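Local coordinates for periplasmic divalent cation tolerance protein (Synechococcus elongatus, PDB 6GDX) that is a PII-like protein of the CutA family that may carry small molecules or signal through them, its supposed role in heavy-metal tolerance being unsupported, at residues T38-E43 / Q47-A52; A56-C61 / V91-A96. All coordinates share one frame; numbering follows the deposited sequence. Where two conformers were deposited one is given.

Interaction 1. Residues T38-E43 / Q47-A52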
loop_
_atom_site.group_PDB
_atom_site.type_symbol
_atom_site.label_atom_id
_atom_site.label_comp_id
_atom_site.label_asym_id
_atom_site.label_seq_id
_atom_site.Cartn_x
_atom_site.Cartn_y
_atom_site.Cartn_z
ATOM N N THR B 38 -3.561 -6.102 -7.378
ATOM C CA THR B 38 -4.024 -6.026 -8.757
ATOM C C THR B 38 -5.112 -4.951 -8.842
ATOM O O THR B 38 -5.539 -4.415 -7.815
ATOM C CB THR B 38 -4.517 -7.382 -9.270
ATOM O OG1 THR B 38 -4.752 -7.307 -10.682
ATOM C CG2 THR B 38 -5.752 -7.847 -8.576
ATOM N N THR B 39 -5.544 -4.625 -10.054
ATOM C CA THR B 39 -6.654 -3.686 -10.254
ATOM C C THR B 39 -7.667 -4.308 -11.181
ATOM O O THR B 39 -7.349 -5.153 -12.013
ATOM C CB THR B 39 -6.187 -2.342 -10.818
ATOM O OG1 THR B 39 -5.710 -2.530 -12.137
ATOM C CG2 THR B 39 -5.121 -1.706 -9.965
ATOM N N VAL B 40 -8.919 -3.855 -11.027
ATOM C CA VAL B 40 -9.985 -4.127 -11.983
ATOM C C VAL B 40 -10.678 -2.798 -12.281
ATOM O O VAL B 40 -10.349 -1.765 -11.691
ATOM C CB VAL B 40 -10.990 -5.165 -11.444
ATOM C CG1 VAL B 40 -10.312 -6.479 -11.174
ATOM C CG2 VAL B 40 -11.695 -4.663 -10.189
ATOM N N SER B 41 -11.623 -2.800 -13.218
ATOM C CA SER B 41 -12.225 -1.542 -13.625
ATOM C C SER B 41 -13.322 -1.046 -12.687
ATOM O O SER B 41 -13.330 0.138 -12.359
ATOM C CB SER B 41 -12.782 -1.648 -15.044
ATOM O OG SER B 41 -13.397 -0.444 -15.438
ATOM N N THR B 42 -14.239 -1.922 -12.265
ATOM C CA THR B 42 -15.445 -1.481 -11.556
ATOM C C THR B 42 -15.550 -2.068 -10.164
ATOM O O THR B 42 -14.966 -3.122 -9.843
ATOM C CB THR B 42 -16.736 -1.838 -12.316
ATOM O OG1 THR B 42 -16.891 -3.246 -12.251
ATOM C CG2 THR B 42 -16.690 -1.361 -13.776
ATOM N N GLU B 43 -16.289 -1.374 -9.318
ATOM C CA GLU B 43 -16.611 -1.834 -7.983
ATOM C C GLU B 43 -17.281 -3.199 -8.011
ATOM O O GLU B 43 -16.909 -4.063 -7.232
ATOM C CB GLU B 43 -17.442 -0.791 -7.274
ATOM C CG GLU B 43 -17.820 -1.169 -5.867
ATOM C CD GLU B 43 -18.694 -0.129 -5.202
ATOM O OE1 GLU B 43 -18.514 0.084 -4.017
ATOM O OE2 GLU B 43 -19.599 0.466 -5.835
ATOM N N GLN B 47 -15.801 -6.526 -6.176
ATOM C CA GLN B 47 -16.545 -7.208 -5.115
ATOM C C GLN B 47 -16.716 -8.702 -5.475
ATOM O O GLN B 47 -16.562 -9.566 -4.635
ATOM C CB GLN B 47 -17.909 -6.536 -4.926
ATOM C CG GLN B 47 -17.832 -5.161 -4.326
ATOM C CD GLN B 47 -19.142 -4.426 -4.346
ATOM O OE1 GLN B 47 -20.008 -4.688 -5.197
ATOM N NE2 GLN B 47 -19.313 -3.489 -3.419
ATOM N N GLN B 48 -17.033 -8.976 -6.725
ATOM C CA GLN B 48 -17.237 -10.337 -7.162
ATOM C C GLN B 48 -15.955 -11.150 -7.120
ATOM O O GLN B 48 -15.948 -12.328 -6.685
ATOM C CB GLN B 48 -17.874 -10.343 -8.546
ATOM C CG GLN B 48 -19.335 -9.874 -8.487
ATOM C CD GLN B 48 -20.060 -9.890 -9.821
ATOM O OE1 GLN B 48 -19.513 -10.313 -10.837
ATOM N NE2 GLN B 48 -21.316 -9.438 -9.816
ATOM N N LEU B 49 -14.855 -10.555 -7.570
ATOM C CA LEU B 49 -13.582 -11.274 -7.589
ATOM C C LEU B 49 -13.098 -11.521 -6.170
ATOM O O LEU B 49 -12.574 -12.591 -5.871
ATOM C CB LEU B 49 -12.556 -10.486 -8.379
ATOM C CG LEU B 49 -11.253 -11.163 -8.747
ATOM C CD1 LEU B 49 -11.513 -12.318 -9.693
ATOM C CD2 LEU B 49 -10.287 -10.159 -9.370
ATOM N N ALA B 50 -13.254 -10.515 -5.308
ATOM C CA ALA B 50 -12.836 -10.663 -3.927
ATOM C C ALA B 50 -13.602 -11.791 -3.243
ATOM O O ALA B 50 -13.019 -12.639 -2.573
ATOM C CB ALA B 50 -13.039 -9.369 -3.190
ATOM N N GLN B 51 -14.919 -11.767 -3.395
ATOM C CA GLN B 51 -15.753 -12.798 -2.787
ATOM C C GLN B 51 -15.353 -14.181 -3.284
ATOM O O GLN B 51 -15.250 -15.135 -2.497
ATOM C CB GLN B 51 -17.211 -12.517 -3.129
ATOM C CG GLN B 51 -18.178 -13.563 -2.602
ATOM C CD GLN B 51 -18.595 -13.297 -1.188
ATOM O OE1 GLN B 51 -18.493 -12.169 -0.693
ATOM N NE2 GLN B 51 -19.093 -14.330 -0.519
ATOM N N ALA B 52 -15.131 -14.305 -4.581
ATOM C CA ALA B 52 -14.803 -15.588 -5.165
ATOM C C ALA B 52 -13.468 -16.110 -4.664
ATOM O O ALA B 52 -13.278 -17.328 -4.439
ATOM C CB ALA B 52 -14.842 -15.515 -6.691
#
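Glu-43 and Gln-47 are tied by the backbone bond of the opening turn of helix 43-55: Gln-47 N donates to Glu-43 O at 2.9 Å, with an N-H...O angle of 163°. The same carbonyl oxygen also lies against the aliphatic stem of the glutamine, 3.2 Å from Gln-47 CG, because a chi1 of -70° sets CG beside the backbone N that makes the bond.

Between the polar ends there is contact but no direct bond. The extended chain of Glu-43 crosses that of Gln-47, the carboxylate and amide planes 26° apart, and Gln-47 NE2 stays 3.7 Å from both CG and OE1 of Glu-43. Both groups turn instead to Gln-68 of the second subunit, which accepts a hydrogen bond from Gln-47 NE2 and gives a weak one to Glu-43 OE1. Long polar residues suit this margin, where the helix start faces another chain.

The strand, turn and helix form the first beta-alpha unit of the ferredoxin-like fold. Thr-42 is the N-cap, its OG1 receiving the N-H of Glu-45.

Apolar contact is confined to Val-40 CG1 and Leu-49 CD2, 4.1 Å apart. Branched aliphatic residues fit the buried layer between strand and helix; both touch Met-85 of the neighbouring strand, and Leu-49 also reaches Trp-100 and Leu-101 of helix 91-104.

Interaction 2. Residues A56-C61 / V91-A96; sequences AGLAAC and VEQLDA
Leu-58 reaches across to Gln-93 and Ala-96 with one of its two methyl groups. From CB, a chi1 of -70° places CG beside the backbone N and opposite the carbonyl carbon, and the chain forks there. CD1 continues the line of the chain and remains 5.4 Å from Ala-96 CB. CD2, the other branch, turns to the helix: it lies 3.7 Å from Ala-96 CB and 3.9 Å from Ala-96 C, and its remaining neighbour across the contact is Gln-93 OE1 at 4.1 Å. A small alanine suits this spot, since its short methyl lets the leucine come close to the helix backbone. Beyond this pair, Leu-58 also packs on Leu-97 and Trp-100 of the same helix, an apolar setting for a buried leucine.

Gln-93, one helical turn before Ala-96, covers the backbone side of the contact. Its CB stands 4.1 Å from Leu-58 O and its CG 4.2 Å from Gly-57 O, and the chain bends at chi2 (-51°), which brings OE1 near that methyl. No hydrogen bond links the two segments, so the fit rests on van der Waals contact; Leu-58 O is instead bonded by Thr-89 OG1, at the end of strand 76-90. The flexible glutamine serves well at a partly exposed border, apolar along its stem and polar at its tip.

Gly-57, with its positive phi of 77°, ends helix 43-55 in a Schellman motif, and Leu-58 follows at once as the apolar residue that leans on the second helix. The exit of one helix is thereby packed against the first turns of the other, on the helical face of a ferredoxin-like alpha/beta sandwich.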
loop_
_atom_site.group_PDB
_atom_site.type_symbol
_atom_site.label_atom_id
_atom_site.label_comp_id
_atom_site.label_asym_id
_atom_site.label_seq_id
_atom_site.Cartn_x
_atom_site.Cartn_y
_atom_site.Cartn_z
ATOM N N ALA B 56 -12.988 -19.594 -2.410
ATOM C CA ALA B 56 -12.118 -20.662 -2.862
ATOM C C ALA B 56 -10.935 -20.957 -1.951
ATOM O O ALA B 56 -10.123 -21.832 -2.266
ATOM C CB ALA B 56 -11.631 -20.328 -4.264
ATOM N N GLY B 57 -10.801 -20.206 -0.860
ATOM C CA GLY B 57 -9.700 -20.427 0.058
ATOM C C GLY B 57 -8.357 -19.898 -0.381
ATOM O O GLY B 57 -7.334 -20.328 0.145
ATOM N N LEU B 58 -8.352 -18.986 -1.345
ATOM C CA LEU B 58 -7.114 -18.469 -1.939
ATOM C C LEU B 58 -6.585 -17.206 -1.254
ATOM O O LEU B 58 -5.415 -16.853 -1.425
ATOM C CB LEU B 58 -7.309 -18.239 -3.424
ATOM C CG LEU B 58 -7.425 -19.552 -4.192
ATOM C CD1 LEU B 58 -7.943 -19.267 -5.601
ATOM C CD2 LEU B 58 -6.111 -20.304 -4.205
ATOM N N ALA B 59 -7.448 -16.531 -0.503
ATOM C CA ALA B 59 -7.067 -15.333 0.243
ATOM C C ALA B 59 -7.883 -15.305 1.508
ATOM O O ALA B 59 -9.056 -15.728 1.507
ATOM C CB ALA B 59 -7.287 -14.057 -0.558
ATOM N N ALA B 60 -7.305 -14.842 2.609
ATOM C CA ALA B 60 -8.035 -14.693 3.857
ATOM C C ALA B 60 -8.884 -13.459 3.929
ATOM O O ALA B 60 -9.934 -13.407 4.592
ATOM C CB ALA B 60 -7.060 -14.696 5.021
ATOM N N CYS B 61 -8.390 -12.402 3.286
ATOM C CA CYS B 61 -9.032 -11.086 3.243
ATOM C C CYS B 61 -8.668 -10.476 1.899
ATOM O O CYS B 61 -7.537 -10.669 1.431
ATOM C CB CYS B 61 -8.548 -10.164 4.369
ATOM S SG CYS B 61 -9.213 -8.491 4.266
ATOM N N VAL B 91 2.400 -17.615 1.280
ATOM C CA VAL B 91 3.252 -18.023 0.175
ATOM C C VAL B 91 2.767 -19.346 -0.401
ATOM O O VAL B 91 2.870 -19.563 -1.612
ATOM C CB VAL B 91 4.732 -18.066 0.586
ATOM C CG1 VAL B 91 4.989 -19.102 1.657
ATOM C CG2 VAL B 91 5.598 -18.274 -0.654
ATOM N N GLU B 92 2.247 -20.228 0.452
ATOM C CA GLU B 92 1.777 -21.527 -0.019
ATOM C C GLU B 92 0.603 -21.422 -0.992
ATOM O O GLU B 92 0.472 -22.291 -1.863
ATOM C CB GLU B 92 1.382 -22.418 1.160
ATOM C CG GLU B 92 2.573 -22.861 2.009
ATOM C CD GLU B 92 2.886 -21.949 3.189
ATOM O OE1 GLU B 92 2.334 -20.821 3.319
ATOM O OE2 GLU B 92 3.686 -22.359 4.053
ATOM N N GLN B 93 -0.260 -20.406 -0.861
ATOM C CA GLN B 93 -1.386 -20.233 -1.782
ATOM C C GLN B 93 -1.108 -19.256 -2.909
ATOM O O GLN B 93 -1.953 -19.121 -3.784
ATOM C CB GLN B 93 -2.671 -19.810 -1.050
ATOM C CG GLN B 93 -3.152 -20.783 0.010
ATOM C CD GLN B 93 -3.238 -22.184 -0.506
ATOM O OE1 GLN B 93 -3.710 -22.394 -1.612
ATOM N NE2 GLN B 93 -2.775 -23.149 0.283
ATOM N N LEU B 94 0.066 -18.612 -2.910
ATOM C CA LEU B 94 0.284 -17.491 -3.820
ATOM C C LEU B 94 0.263 -17.932 -5.282
ATOM O O LEU B 94 -0.371 -17.298 -6.124
ATOM C CB LEU B 94 1.602 -16.814 -3.502
ATOM C CG LEU B 94 1.932 -15.581 -4.339
ATOM C CD1 LEU B 94 0.941 -14.460 -4.097
ATOM C CD2 LEU B 94 3.365 -15.149 -4.064
ATOM N N ASP B 95 0.918 -19.045 -5.599
ATOM C CA ASP B 95 0.942 -19.510 -6.968
ATOM C C ASP B 95 -0.491 -19.871 -7.436
ATOM O O ASP B 95 -0.898 -19.521 -8.532
ATOM C CB ASP B 95 1.941 -20.678 -7.088
ATOM C CG ASP B 95 2.276 -21.038 -8.516
ATOM O OD1 ASP B 95 1.555 -21.871 -9.073
ATOM O OD2 ASP B 95 3.291 -20.548 -9.052
ATOM N N ALA B 96 -1.242 -20.595 -6.588
ATOM C CA ALA B 96 -2.624 -20.972 -6.926
ATOM C C ALA B 96 -3.495 -19.735 -7.103
ATOM O O ALA B 96 -4.348 -19.676 -8.003
ATOM C CB ALA B 96 -3.241 -21.898 -5.887
#

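Overall arrangement
Interactions 1 and 2 follow one another along the chain, their centres about 16 Å apart. Helix 43-55 runs between them: interaction 1 joins its start to the strand before it, and interaction 2 joins the loop at its exit to helix 91-104. The segments of the two contacts do not otherwise touch, yet Leu-49 and Leu-58 both pack on Trp-100, so one tryptophan of helix 91-104 is shared by both contacts. Each contact also borders the trimer interface. Glu-43 and Gln-47 reach Gln-68 of the second subunit, while Cys-61, just past the loop, pairs with a strand of that subunit and carries the sheet across.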